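Local coordinates for putative uncharacterized protein SMU.776 (Streptococcus mutans, PDB 3LDF) that binds S-adenosyl-L-homocysteine and is probably an S-adenosylmethionine-dependent RNA methyltransferase, built from a PUA-like domain and a Rossmann-type catalytic domain, at residues A[94-99]-A[195-200]; A[177-182]-A[202-207]; A[226-231]-A[252-257]; A[360-365]-A[376-381]. One frame throughout, in Å; residues are numbered along the deposited sequence.

How the contacts relate
Contacts 1 to 4 follow one chain that passes from a middle sheet into the Rossmann-type methyltransferase domain. The segments of contacts 1 and 2 alternate along the sequence, and their centres lie about 10 Å apart; both use helix 200-210, contact 1 at its start and contact 2 further on. Contact 3, about 10 Å from contact 2, centre to centre, pairs two helices of the Rossmann-type domain, one of which packs on helix 200-210. Contact 4, about 12 Å from contact 1 between centres, joins the last two strands of the seven-stranded sheet and reaches contact 1 through the Asp365–Arg200 salt bridge. Helix 200-210 thus ties strand, hairpin and sheet edge together beside the bound S-adenosyl-L-homocysteine.

Contact 1. Residues A[94-99]-A[195-200]; sequences TTAYRL and IFLDQR. With SAH (S-adenosyl-L-homocysteine), chain B.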
# COMPACT_ATOMS: atom_id res chain seq x y z
N THR A 94 -12.44 -11.09 7.73
CA THR A 94 -11.81 -10.00 6.94
C THR A 94 -12.69 -9.75 5.73
O THR A 94 -12.79 -10.60 4.86
CB THR A 94 -10.32 -10.34 6.60
OG1 THR A 94 -9.55 -10.35 7.82
CG2 THR A 94 -9.73 -9.38 5.66
N THR A 95 -13.35 -8.59 5.67
CA THR A 95 -14.27 -8.29 4.54
C THR A 95 -13.74 -7.16 3.67
O THR A 95 -14.41 -6.71 2.70
CB THR A 95 -15.70 -7.84 5.02
OG1 THR A 95 -15.54 -6.70 5.88
CG2 THR A 95 -16.43 -8.97 5.81
N ALA A 96 -12.54 -6.67 3.99
CA ALA A 96 -11.89 -5.69 3.09
C ALA A 96 -10.45 -6.15 2.73
O ALA A 96 -9.64 -6.35 3.61
CB ALA A 96 -11.94 -4.21 3.73
N TYR A 97 -10.14 -6.36 1.46
CA TYR A 97 -8.83 -6.91 1.04
C TYR A 97 -8.62 -6.63 -0.46
O TYR A 97 -9.57 -6.17 -1.08
CB TYR A 97 -8.74 -8.38 1.39
CG TYR A 97 -9.80 -9.22 0.74
CD1 TYR A 97 -9.55 -9.86 -0.45
CD2 TYR A 97 -11.03 -9.38 1.34
CE1 TYR A 97 -10.52 -10.62 -1.08
CE2 TYR A 97 -12.04 -10.14 0.73
CZ TYR A 97 -11.75 -10.75 -0.49
OH TYR A 97 -12.68 -11.50 -1.11
N ARG A 98 -7.43 -6.89 -1.06
CA ARG A 98 -7.17 -6.49 -2.47
C ARG A 98 -7.51 -7.66 -3.42
O ARG A 98 -7.05 -8.82 -3.21
CB ARG A 98 -5.68 -6.11 -2.67
CG ARG A 98 -5.34 -5.69 -4.15
CD ARG A 98 -4.24 -4.61 -4.21
NE ARG A 98 -4.78 -3.29 -3.84
CZ ARG A 98 -4.09 -2.16 -3.95
NH1 ARG A 98 -2.81 -2.18 -4.38
NH2 ARG A 98 -4.67 -1.03 -3.58
N LEU A 99 -8.31 -7.37 -4.44
CA LEU A 99 -8.72 -8.36 -5.45
C LEU A 99 -7.72 -8.48 -6.62
O LEU A 99 -7.68 -9.53 -7.31
CB LEU A 99 -10.12 -8.01 -5.98
CG LEU A 99 -11.24 -7.94 -4.91
CD1 LEU A 99 -12.66 -7.59 -5.53
CD2 LEU A 99 -11.34 -9.23 -4.11
N ILE A 195 -7.81 3.53 5.71
CA ILE A 195 -7.00 2.38 6.05
C ILE A 195 -6.14 2.00 4.80
O ILE A 195 -6.62 2.11 3.67
CB ILE A 195 -7.91 1.17 6.50
CG1 ILE A 195 -7.05 0.05 7.12
CG2 ILE A 195 -8.68 0.55 5.34
CD1 ILE A 195 -7.86 -0.85 8.03
N PHE A 196 -4.90 1.59 5.04
CA PHE A 196 -4.05 0.87 4.13
C PHE A 196 -4.15 -0.59 4.49
O PHE A 196 -3.57 -1.06 5.51
CB PHE A 196 -2.56 1.36 4.27
CG PHE A 196 -2.39 2.78 3.74
CD1 PHE A 196 -2.05 2.99 2.38
CD2 PHE A 196 -2.69 3.89 4.56
CE1 PHE A 196 -1.96 4.31 1.86
CE2 PHE A 196 -2.58 5.17 4.08
CZ PHE A 196 -2.23 5.40 2.70
N LEU A 197 -4.83 -1.32 3.62
CA LEU A 197 -5.09 -2.73 3.80
C LEU A 197 -3.84 -3.54 3.81
O LEU A 197 -3.85 -4.68 4.33
CB LEU A 197 -6.00 -3.26 2.67
CG LEU A 197 -7.39 -2.61 2.60
CD1 LEU A 197 -8.13 -2.93 1.29
CD2 LEU A 197 -8.29 -2.81 3.88
N ASP A 198 -2.76 -3.00 3.21
CA ASP A 198 -1.53 -3.80 3.04
C ASP A 198 -0.77 -4.08 4.35
O ASP A 198 0.14 -4.91 4.39
CB ASP A 198 -0.63 -3.29 1.92
CG ASP A 198 0.17 -2.01 2.28
OD1 ASP A 198 -0.11 -1.29 3.26
OD2 ASP A 198 1.11 -1.71 1.51
N GLN A 199 -1.23 -3.44 5.42
CA GLN A 199 -0.65 -3.61 6.76
C GLN A 199 -1.50 -4.53 7.64
O GLN A 199 -1.26 -4.65 8.87
CB GLN A 199 -0.42 -2.21 7.40
CG GLN A 199 0.85 -1.57 6.73
CD GLN A 199 0.83 -0.07 6.85
OE1 GLN A 199 -0.23 0.52 6.89
NE2 GLN A 199 2.00 0.54 7.03
N ARG A 200 -2.45 -5.19 6.99
CA ARG A 200 -3.34 -6.15 7.67
C ARG A 200 -2.61 -7.09 8.69
O ARG A 200 -3.14 -7.34 9.78
CB ARG A 200 -4.10 -7.03 6.64
CG ARG A 200 -4.96 -8.16 7.28
CD ARG A 200 -5.90 -8.89 6.34
NE ARG A 200 -5.17 -9.62 5.29
CZ ARG A 200 -4.89 -9.18 4.06
NH1 ARG A 200 -5.33 -7.99 3.61
NH2 ARG A 200 -4.20 -9.98 3.24
N SAH B . 0.65 5.06 9.19
CA SAH B . -0.69 5.49 8.66
CB SAH B . -0.58 5.87 7.15
CG SAH B . 0.19 7.22 6.91
SD SAH B . -0.60 8.30 5.71
C SAH B . -1.64 4.38 9.00
O SAH B . -1.24 3.44 9.75
OXT SAH B . -2.79 4.39 8.50
C5' SAH B . 0.41 9.76 5.92
C4' SAH B . 0.01 10.67 7.12
O4' SAH B . 1.15 11.40 7.60
C3' SAH B . -1.06 11.74 6.79
O3' SAH B . -2.12 11.52 7.72
C2' SAH B . -0.45 13.09 7.14
O2' SAH B . -1.37 13.87 7.92
C1' SAH B . 0.70 12.69 8.08
N9 SAH B . 1.89 13.60 8.15
C8 SAH B . 2.67 14.07 7.11
N7 SAH B . 3.71 14.82 7.59
C5 SAH B . 3.60 14.82 8.95
C6 SAH B . 4.36 15.39 10.08
N6 SAH B . 5.47 16.13 9.84
N1 SAH B . 3.93 15.12 11.36
C2 SAH B . 2.82 14.38 11.62
N3 SAH B . 2.09 13.82 10.63
C4 SAH B . 2.41 14.02 9.31
O HOH W 1 -7.30 -6.05 4.92
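The carbonyl oxygen of Ala96 accepts a hydrogen bond from water 1, 2.7 Å from water 1 O, and the same water accepts one from Arg200, with NH1 3.1 Å from water 1 O. Lying in the guanidinium plane at its edge, the water bridges the backbone of strand 96-101 to a side chain at the start of helix 200-210; no direct hydrogen bond joins the two segments. Arg200 sets out with CG anti to its backbone nitrogen (chi1 175°) and runs extended until it bends at chi3 (64°). Its CD then lies 3.9 Å from Thr94 CG2, and NH1 approaches Tyr97 CB obliquely. The other terminal nitrogen, NH2, forms a salt bridge with Asp365, which would hold the guanidinium in its rotation, while Thr94 OG1 bonds the backbone N of Asn179.

Leu197, in the short 3-10 turn 197-198, supplies the apolar half of the contact. Both its methyls press on the same side of the strand, CD2 3.9 Å from Ala96 CB and CD1 4.0 Å from Tyr97 N. The Tyr97 ring leads away from the contact and stacks on Phe88. Phe196, just before that turn, faces the other way, its CE2 3.7 Å from SAH CB, so the loop separates strand and ligand. The whole lies between strand 96-101, an outermost strand of the middle sheet hydrogen-bonded to strand 110-115, and the N-terminal end of helix 200-210, with strand 174-178 alongside Ala96.

Contact 2. Residues A[177-182]-A[202-207]; sequences LENGIS and VRNELI
Glu178 lays its carboxylate against the side of the Arg203 guanidinium, the two planes only 11° apart. The grip is side-on and two-pronged: Arg203 NE gives a nearly straight bond to Glu178 OE1 (2.8 Å, 173°), and Arg203 NH2 reaches Glu178 OE2 at the same 2.8 Å. Both oxygens use their syn lone pairs, and both lie close to the guanidinium plane. The two side chains meet at about a right angle. Glu178 projects from the end of strand 174-178 with CG anti to the backbone nitrogen (chi1 -175°) and a straight chain beyond, whereas Arg203 has to bend at chi3 to offer its edge. NH2 has a second acceptor in the carbonyl oxygen of Phe196.

Past the salt bridge, the type I' turn from Glu178 to Ile181 rests on the helix. Asn179 and Gly180 both take the left-handed conformation that defines such a turn, at the tip of a two-stranded beta hairpin. Asn179 crosses Asn204 obliquely, their amides turned well out of each other's plane. CB of Asn179 lies 3.9 Å from Ile207 CD1. Ile181 and Ile207 lie alongside each other, pointing opposite ways, and CD1 of Ile207 comes to 3.6 Å from CG1 of Ile181.

Helix 225-232 adjoins the same apolar patch, with Ile181 on Met232 and Ile207 on Ala229. The contact therefore combines a charge pair with an aliphatic pair. Because the paired carboxylate and guanidinium are buried and nearly coplanar, each probably stabilises the charge of the other, and the two bonds restrict rotation of both groups and are likely to help set the hairpin against helix 200-210.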
# COMPACT_ATOMS: atom_id res chain seq x y z
N LEU A 177 -14.71 -5.20 8.30
CA LEU A 177 -14.08 -6.06 9.30
C LEU A 177 -12.73 -6.51 8.75
O LEU A 177 -12.64 -6.91 7.55
CB LEU A 177 -15.00 -7.27 9.59
CG LEU A 177 -15.08 -7.86 11.01
CD1 LEU A 177 -15.79 -6.86 12.00
CD2 LEU A 177 -15.85 -9.25 10.98
N GLU A 178 -11.69 -6.43 9.60
CA GLU A 178 -10.34 -6.98 9.31
C GLU A 178 -9.75 -7.69 10.53
O GLU A 178 -9.58 -7.09 11.61
CB GLU A 178 -9.37 -5.84 8.91
CG GLU A 178 -8.00 -6.35 8.47
CD GLU A 178 -6.97 -5.25 8.37
OE1 GLU A 178 -6.48 -4.87 9.45
OE2 GLU A 178 -6.65 -4.80 7.22
N ASN A 179 -9.41 -8.96 10.40
CA ASN A 179 -8.94 -9.75 11.56
C ASN A 179 -10.04 -9.83 12.68
O ASN A 179 -9.70 -10.02 13.85
CB ASN A 179 -7.61 -9.18 12.12
CG ASN A 179 -6.44 -9.10 11.06
OD1 ASN A 179 -5.70 -8.07 11.00
ND2 ASN A 179 -6.26 -10.15 10.27
N GLY A 180 -11.33 -9.72 12.32
CA GLY A 180 -12.41 -9.88 13.34
C GLY A 180 -12.75 -8.59 14.08
O GLY A 180 -13.63 -8.60 14.98
N ILE A 181 -12.13 -7.47 13.67
CA ILE A 181 -12.18 -6.11 14.34
C ILE A 181 -12.71 -5.05 13.32
O ILE A 181 -12.45 -5.14 12.12
CB ILE A 181 -10.67 -5.80 14.87
CG1 ILE A 181 -10.27 -6.65 16.10
CG2 ILE A 181 -10.22 -4.34 15.03
CD1 ILE A 181 -11.38 -7.16 16.87
N SER A 182 -13.46 -4.07 13.80
CA SER A 182 -14.12 -3.06 12.94
C SER A 182 -13.26 -1.84 12.68
O SER A 182 -12.59 -1.34 13.59
CB SER A 182 -15.42 -2.55 13.60
OG SER A 182 -16.38 -3.54 13.67
N VAL A 202 0.52 -6.87 10.17
CA VAL A 202 1.18 -6.09 11.25
C VAL A 202 0.05 -5.77 12.31
O VAL A 202 0.21 -6.06 13.51
CB VAL A 202 1.83 -4.78 10.69
CG1 VAL A 202 2.62 -3.98 11.85
CG2 VAL A 202 2.73 -5.07 9.43
N ARG A 203 -1.10 -5.27 11.84
CA ARG A 203 -2.28 -5.06 12.71
C ARG A 203 -2.72 -6.32 13.46
O ARG A 203 -2.97 -6.27 14.66
CB ARG A 203 -3.47 -4.41 11.97
CG ARG A 203 -3.28 -2.87 11.77
CD ARG A 203 -4.46 -2.13 11.12
NE ARG A 203 -4.76 -2.65 9.78
CZ ARG A 203 -4.34 -2.14 8.63
NH1 ARG A 203 -3.56 -1.03 8.55
NH2 ARG A 203 -4.71 -2.74 7.52
N ASN A 204 -2.77 -7.46 12.74
CA ASN A 204 -3.13 -8.76 13.33
C ASN A 204 -2.19 -9.23 14.51
O ASN A 204 -2.60 -9.78 15.59
CB ASN A 204 -3.15 -9.83 12.22
CG ASN A 204 -3.60 -11.15 12.74
OD1 ASN A 204 -2.83 -12.11 12.81
ND2 ASN A 204 -4.85 -11.22 13.14
N GLU A 205 -0.90 -9.00 14.28
CA GLU A 205 0.11 -9.27 15.29
C GLU A 205 -0.17 -8.46 16.58
O GLU A 205 -0.06 -9.01 17.64
CB GLU A 205 1.41 -8.91 14.66
CG GLU A 205 2.64 -9.15 15.34
CD GLU A 205 3.81 -8.87 14.36
OE1 GLU A 205 3.84 -7.78 13.70
OE2 GLU A 205 4.69 -9.73 14.26
N LEU A 206 -0.50 -7.17 16.45
CA LEU A 206 -0.89 -6.29 17.58
C LEU A 206 -2.18 -6.77 18.26
O LEU A 206 -2.20 -6.94 19.46
CB LEU A 206 -1.04 -4.79 17.11
CG LEU A 206 0.27 -4.06 16.68
CD1 LEU A 206 -0.02 -2.83 15.78
CD2 LEU A 206 1.12 -3.58 17.94
N ILE A 207 -3.23 -7.07 17.49
CA ILE A 207 -4.49 -7.63 18.05
C ILE A 207 -4.22 -8.91 18.83
O ILE A 207 -4.89 -9.19 19.86
CB ILE A 207 -5.61 -7.85 16.97
CG1 ILE A 207 -5.96 -6.54 16.31
CG2 ILE A 207 -6.93 -8.52 17.58
CD1 ILE A 207 -6.82 -6.72 14.98

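Contact 3. Residues A[226-231]-A[252-257]; sequences FSVAAA and LAHFEA
Val228 turns CG2 anti to its backbone nitrogen and puts CG1 between the backbone nitrogen and the carbonyl carbon (chi1 83°), while Phe255 swings CG anti to its own carbonyl carbon. Together these torsions bring the CG2 methyl over the middle of the phenyl ring. CG2 stands 4.2 Å from the centroid of the Phe255 ring, just 5° off the ring normal, a well-centred CH-pi contact. Although the bond from the Phe255 backbone to its side chain does not aim at the other helix, the ring end comes nearer and reaches the backbone of helix 225-232: Phe255 CZ is 3.9 Å from Val228 N. Farther round the rim, CE1 of Phe255 lies 4.0 Å from Ala231 CB, approaching obliquely, and Ser227 borders the ring near CZ.

The same valine also meets His254. Val228 CG2 is 3.9 Å from His254 CB, and the two side chains cross at about a right angle; the one methyl touches the base of the histidine as well as the face of the phenyl ring. Beyond the contact, His254 meets Tyr183 edge-to-face, and Ser227 OG bonds Ser240 and Asn218.

No hydrogen bond links the segments; they meet through carbon-rich surfaces. The axes of segments 226-231 and 252-257 approach to 9.8 Å and run broadly parallel, with a crossing angle of -25°. The two helices follow each other in the chain, separated by strand 237-242, in the alternating beta-alpha order of a Rossmann-type fold. Helix 225-232 has helix 200-210 against another side, through Phe226 and Ala229, while strand 265-269 at the sheet edge touches Ala231 and Leu252.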
# COMPACT_ATOMS: atom_id res chain seq x y z
N PHE A 226 -3.36 1.46 13.58
CA PHE A 226 -2.44 0.65 14.39
C PHE A 226 -2.77 0.71 15.92
O PHE A 226 -2.57 -0.29 16.62
CB PHE A 226 -0.95 1.05 14.18
CG PHE A 226 -0.29 0.55 12.85
CD1 PHE A 226 -0.24 -0.80 12.52
CD2 PHE A 226 0.40 1.47 12.03
CE1 PHE A 226 0.43 -1.24 11.33
CE2 PHE A 226 1.09 1.06 10.88
CZ PHE A 226 1.10 -0.28 10.49
N SER A 227 -3.21 1.87 16.42
CA SER A 227 -3.54 2.10 17.83
C SER A 227 -4.77 1.33 18.29
O SER A 227 -4.78 0.74 19.36
CB SER A 227 -3.79 3.58 18.08
OG SER A 227 -2.69 4.32 17.67
N VAL A 228 -5.79 1.27 17.43
CA VAL A 228 -6.99 0.51 17.74
C VAL A 228 -6.69 -1.02 17.78
O VAL A 228 -7.17 -1.76 18.69
CB VAL A 228 -8.20 0.91 16.75
CG1 VAL A 228 -8.09 0.15 15.47
CG2 VAL A 228 -9.56 0.52 17.44
N ALA A 229 -5.88 -1.50 16.82
CA ALA A 229 -5.42 -2.93 16.82
C ALA A 229 -4.62 -3.27 18.15
O ALA A 229 -4.94 -4.25 18.89
CB ALA A 229 -4.56 -3.21 15.51
N ALA A 230 -3.67 -2.41 18.50
CA ALA A 230 -2.95 -2.55 19.76
C ALA A 230 -3.92 -2.60 20.98
O ALA A 230 -3.80 -3.44 21.86
CB ALA A 230 -1.91 -1.45 19.89
N ALA A 231 -4.91 -1.71 20.98
CA ALA A 231 -5.86 -1.60 22.12
C ALA A 231 -6.71 -2.85 22.27
O ALA A 231 -6.91 -3.39 23.40
CB ALA A 231 -6.73 -0.36 21.91
N LEU A 252 -11.52 8.36 16.32
CA LEU A 252 -12.55 8.12 17.33
C LEU A 252 -13.50 7.04 16.81
O LEU A 252 -13.85 6.08 17.53
CB LEU A 252 -13.31 9.44 17.68
CG LEU A 252 -12.53 10.53 18.45
CD1 LEU A 252 -13.14 12.03 18.61
CD2 LEU A 252 -12.18 9.99 19.86
N ALA A 253 -13.88 7.18 15.54
CA ALA A 253 -14.76 6.20 14.85
C ALA A 253 -14.33 4.69 14.95
O ALA A 253 -15.14 3.83 15.28
CB ALA A 253 -15.00 6.66 13.37
N HIS A 254 -13.07 4.33 14.70
CA HIS A 254 -12.69 2.93 14.97
C HIS A 254 -12.93 2.56 16.47
O HIS A 254 -13.39 1.47 16.77
CB HIS A 254 -11.22 2.65 14.69
CG HIS A 254 -10.72 3.10 13.37
ND1 HIS A 254 -9.45 3.62 13.21
CD2 HIS A 254 -11.27 3.07 12.14
CE1 HIS A 254 -9.25 3.93 11.94
NE2 HIS A 254 -10.35 3.61 11.27
N PHE A 255 -12.57 3.45 17.42
CA PHE A 255 -12.69 3.07 18.84
C PHE A 255 -14.16 2.86 19.24
O PHE A 255 -14.45 1.92 19.98
CB PHE A 255 -11.99 4.04 19.85
CG PHE A 255 -10.47 3.97 19.82
CD1 PHE A 255 -9.78 3.24 20.78
CD2 PHE A 255 -9.74 4.64 18.82
CE1 PHE A 255 -8.32 3.16 20.76
CE2 PHE A 255 -8.28 4.58 18.77
CZ PHE A 255 -7.58 3.86 19.80
N GLU A 256 -15.05 3.75 18.79
CA GLU A 256 -16.47 3.61 19.11
C GLU A 256 -17.02 2.33 18.45
O GLU A 256 -17.77 1.61 19.08
CB GLU A 256 -17.28 4.85 18.72
CG GLU A 256 -16.92 6.03 19.67
CD GLU A 256 -17.76 7.27 19.42
OE1 GLU A 256 -17.67 7.81 18.28
OE2 GLU A 256 -18.49 7.71 20.35
N ALA A 257 -16.63 2.08 17.21
CA ALA A 257 -17.11 0.86 16.51
C ALA A 257 -16.74 -0.45 17.24
O ALA A 257 -17.47 -1.42 17.14
CB ALA A 257 -16.60 0.84 15.06

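Contact 4. Residues A[360-365]-A[376-381]; sequences QQLPSD and NYLKVF
Gln360 and Val380 form an antiparallel hydrogen-bonded pair, with Gln360 N 2.8 Å from Val380 O and Val380 N 2.8 Å from Gln360 O. The first bond is the straighter, at 167°, and the other is more bent. Beyond this bridge side chains take over the pairing. Gln361 NE2 donates to Leu378 O over 3.1 Å, with the acceptor in the Gln361 amide plane but the donor tilted from the carbonyl plane. Asn376 OD1 accepts from Leu362 N, likewise 3.1 Å away, in the carbonyl plane and on a lone pair. Water 2 completes the circuit, donating to Leu362 O and accepting from Asn376 ND2. The amides of Gln361 and Asn376 lie stacked, their planes 3° apart.

Leu362 then packs outward. Its CD1 sits over one face of the Tyr377 ring, offset toward the rim, in a CH-pi contact, while CD2 lies 3.5 Å from Leu378 CB. Tyr377 places its ring there with CG between its backbone N and carbonyl carbon (chi1 59°). Lys379 NZ donates to Tyr377 O over 2.8 Å, and also to the carbonyl oxygen of Met336. Asp198 from the 3-10 turn adjoins both Leu362 and Tyr377.

Here strands 355-360 and 379-384, the antiparallel end of a seven-stranded Rossmann-type sheet, finish their pairing. Where the ladder stops, side-chain amides substitute for backbone partners, so Leu378 O and Leu362 N remain bonded although the regular ladder has ended.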
# COMPACT_ATOMS: atom_id res chain seq x y z
N GLN A 360 8.67 -7.67 7.58
CA GLN A 360 7.37 -7.98 6.99
C GLN A 360 7.24 -7.19 5.70
O GLN A 360 7.59 -6.02 5.68
CB GLN A 360 6.19 -7.57 7.93
CG GLN A 360 5.90 -8.70 8.97
CD GLN A 360 5.08 -8.27 10.19
OE1 GLN A 360 5.59 -7.60 11.12
NE2 GLN A 360 3.80 -8.68 10.20
N GLN A 361 6.65 -7.80 4.67
CA GLN A 361 6.40 -7.07 3.39
C GLN A 361 4.95 -7.36 2.96
O GLN A 361 4.15 -7.71 3.82
CB GLN A 361 7.47 -7.42 2.33
CG GLN A 361 8.89 -7.01 2.76
CD GLN A 361 9.87 -6.90 1.56
OE1 GLN A 361 10.59 -7.83 1.27
NE2 GLN A 361 9.84 -5.78 0.84
N LEU A 362 4.64 -7.29 1.66
CA LEU A 362 3.23 -7.24 1.21
C LEU A 362 2.53 -8.61 1.44
O LEU A 362 3.12 -9.64 1.15
CB LEU A 362 3.13 -6.82 -0.27
CG LEU A 362 3.42 -5.37 -0.71
CD1 LEU A 362 3.36 -5.26 -2.25
CD2 LEU A 362 2.39 -4.43 -0.15
N PRO A 363 1.29 -8.60 1.98
CA PRO A 363 0.55 -9.88 2.11
C PRO A 363 0.08 -10.41 0.76
O PRO A 363 0.10 -9.68 -0.24
CB PRO A 363 -0.59 -9.52 3.03
CG PRO A 363 -0.86 -7.98 2.75
CD PRO A 363 0.51 -7.42 2.42
N SER A 364 -0.33 -11.67 0.71
CA SER A 364 -0.52 -12.38 -0.56
C SER A 364 -1.63 -11.76 -1.49
O SER A 364 -1.63 -11.98 -2.70
CB SER A 364 -0.82 -13.86 -0.26
OG SER A 364 -2.05 -13.95 0.48
N ASP A 365 -2.59 -11.01 -0.92
CA ASP A 365 -3.60 -10.31 -1.77
C ASP A 365 -2.99 -9.13 -2.51
O ASP A 365 -3.43 -8.77 -3.60
CB ASP A 365 -4.81 -9.86 -0.94
CG ASP A 365 -4.41 -8.98 0.23
OD1 ASP A 365 -3.35 -9.23 0.89
OD2 ASP A 365 -5.19 -8.05 0.52
N ASN A 376 7.59 -5.26 -4.58
CA ASN A 376 7.23 -5.56 -3.21
C ASN A 376 7.51 -4.30 -2.36
O ASN A 376 8.55 -4.23 -1.68
CB ASN A 376 7.95 -6.83 -2.67
CG ASN A 376 7.24 -7.42 -1.42
OD1 ASN A 376 6.43 -6.74 -0.81
ND2 ASN A 376 7.55 -8.68 -1.05
N TYR A 377 6.63 -3.31 -2.41
CA TYR A 377 7.03 -1.96 -1.98
C TYR A 377 6.92 -1.72 -0.46
O TYR A 377 7.49 -0.76 0.04
CB TYR A 377 6.28 -0.88 -2.79
CG TYR A 377 4.75 -0.98 -2.66
CD1 TYR A 377 4.09 -0.52 -1.50
CD2 TYR A 377 3.98 -1.56 -3.68
CE1 TYR A 377 2.69 -0.61 -1.35
CE2 TYR A 377 2.57 -1.67 -3.54
CZ TYR A 377 1.94 -1.21 -2.35
OH TYR A 377 0.55 -1.30 -2.22
N LEU A 378 6.22 -2.60 0.27
CA LEU A 378 6.02 -2.44 1.70
C LEU A 378 7.22 -3.03 2.40
O LEU A 378 7.58 -4.14 2.08
CB LEU A 378 4.72 -3.14 2.18
CG LEU A 378 4.53 -3.14 3.70
CD1 LEU A 378 4.37 -1.72 4.25
CD2 LEU A 378 3.22 -3.93 4.02
N LYS A 379 7.84 -2.31 3.33
CA LYS A 379 8.91 -2.87 4.21
C LYS A 379 8.58 -2.49 5.65
O LYS A 379 8.38 -1.31 5.96
CB LYS A 379 10.29 -2.31 3.84
CG LYS A 379 10.74 -2.52 2.40
CD LYS A 379 10.44 -1.29 1.57
CE LYS A 379 10.61 -1.53 0.06
NZ LYS A 379 10.14 -0.38 -0.79
N VAL A 380 8.50 -3.48 6.52
CA VAL A 380 8.27 -3.23 7.92
C VAL A 380 9.32 -4.01 8.77
O VAL A 380 9.25 -5.23 8.89
CB VAL A 380 6.83 -3.62 8.37
CG1 VAL A 380 6.57 -3.28 9.87
CG2 VAL A 380 5.67 -2.91 7.44
N PHE A 381 10.27 -3.28 9.35
CA PHE A 381 11.21 -3.86 10.30
C PHE A 381 10.75 -3.75 11.81
O PHE A 381 10.29 -2.69 12.28
CB PHE A 381 12.59 -3.19 10.14
CG PHE A 381 13.40 -3.67 8.94
CD1 PHE A 381 13.90 -4.97 8.89
CD2 PHE A 381 13.70 -2.80 7.87
CE1 PHE A 381 14.69 -5.40 7.80
CE2 PHE A 381 14.48 -3.21 6.81
CZ PHE A 381 14.97 -4.52 6.78
O HOH W 2 5.78 -10.24 0.81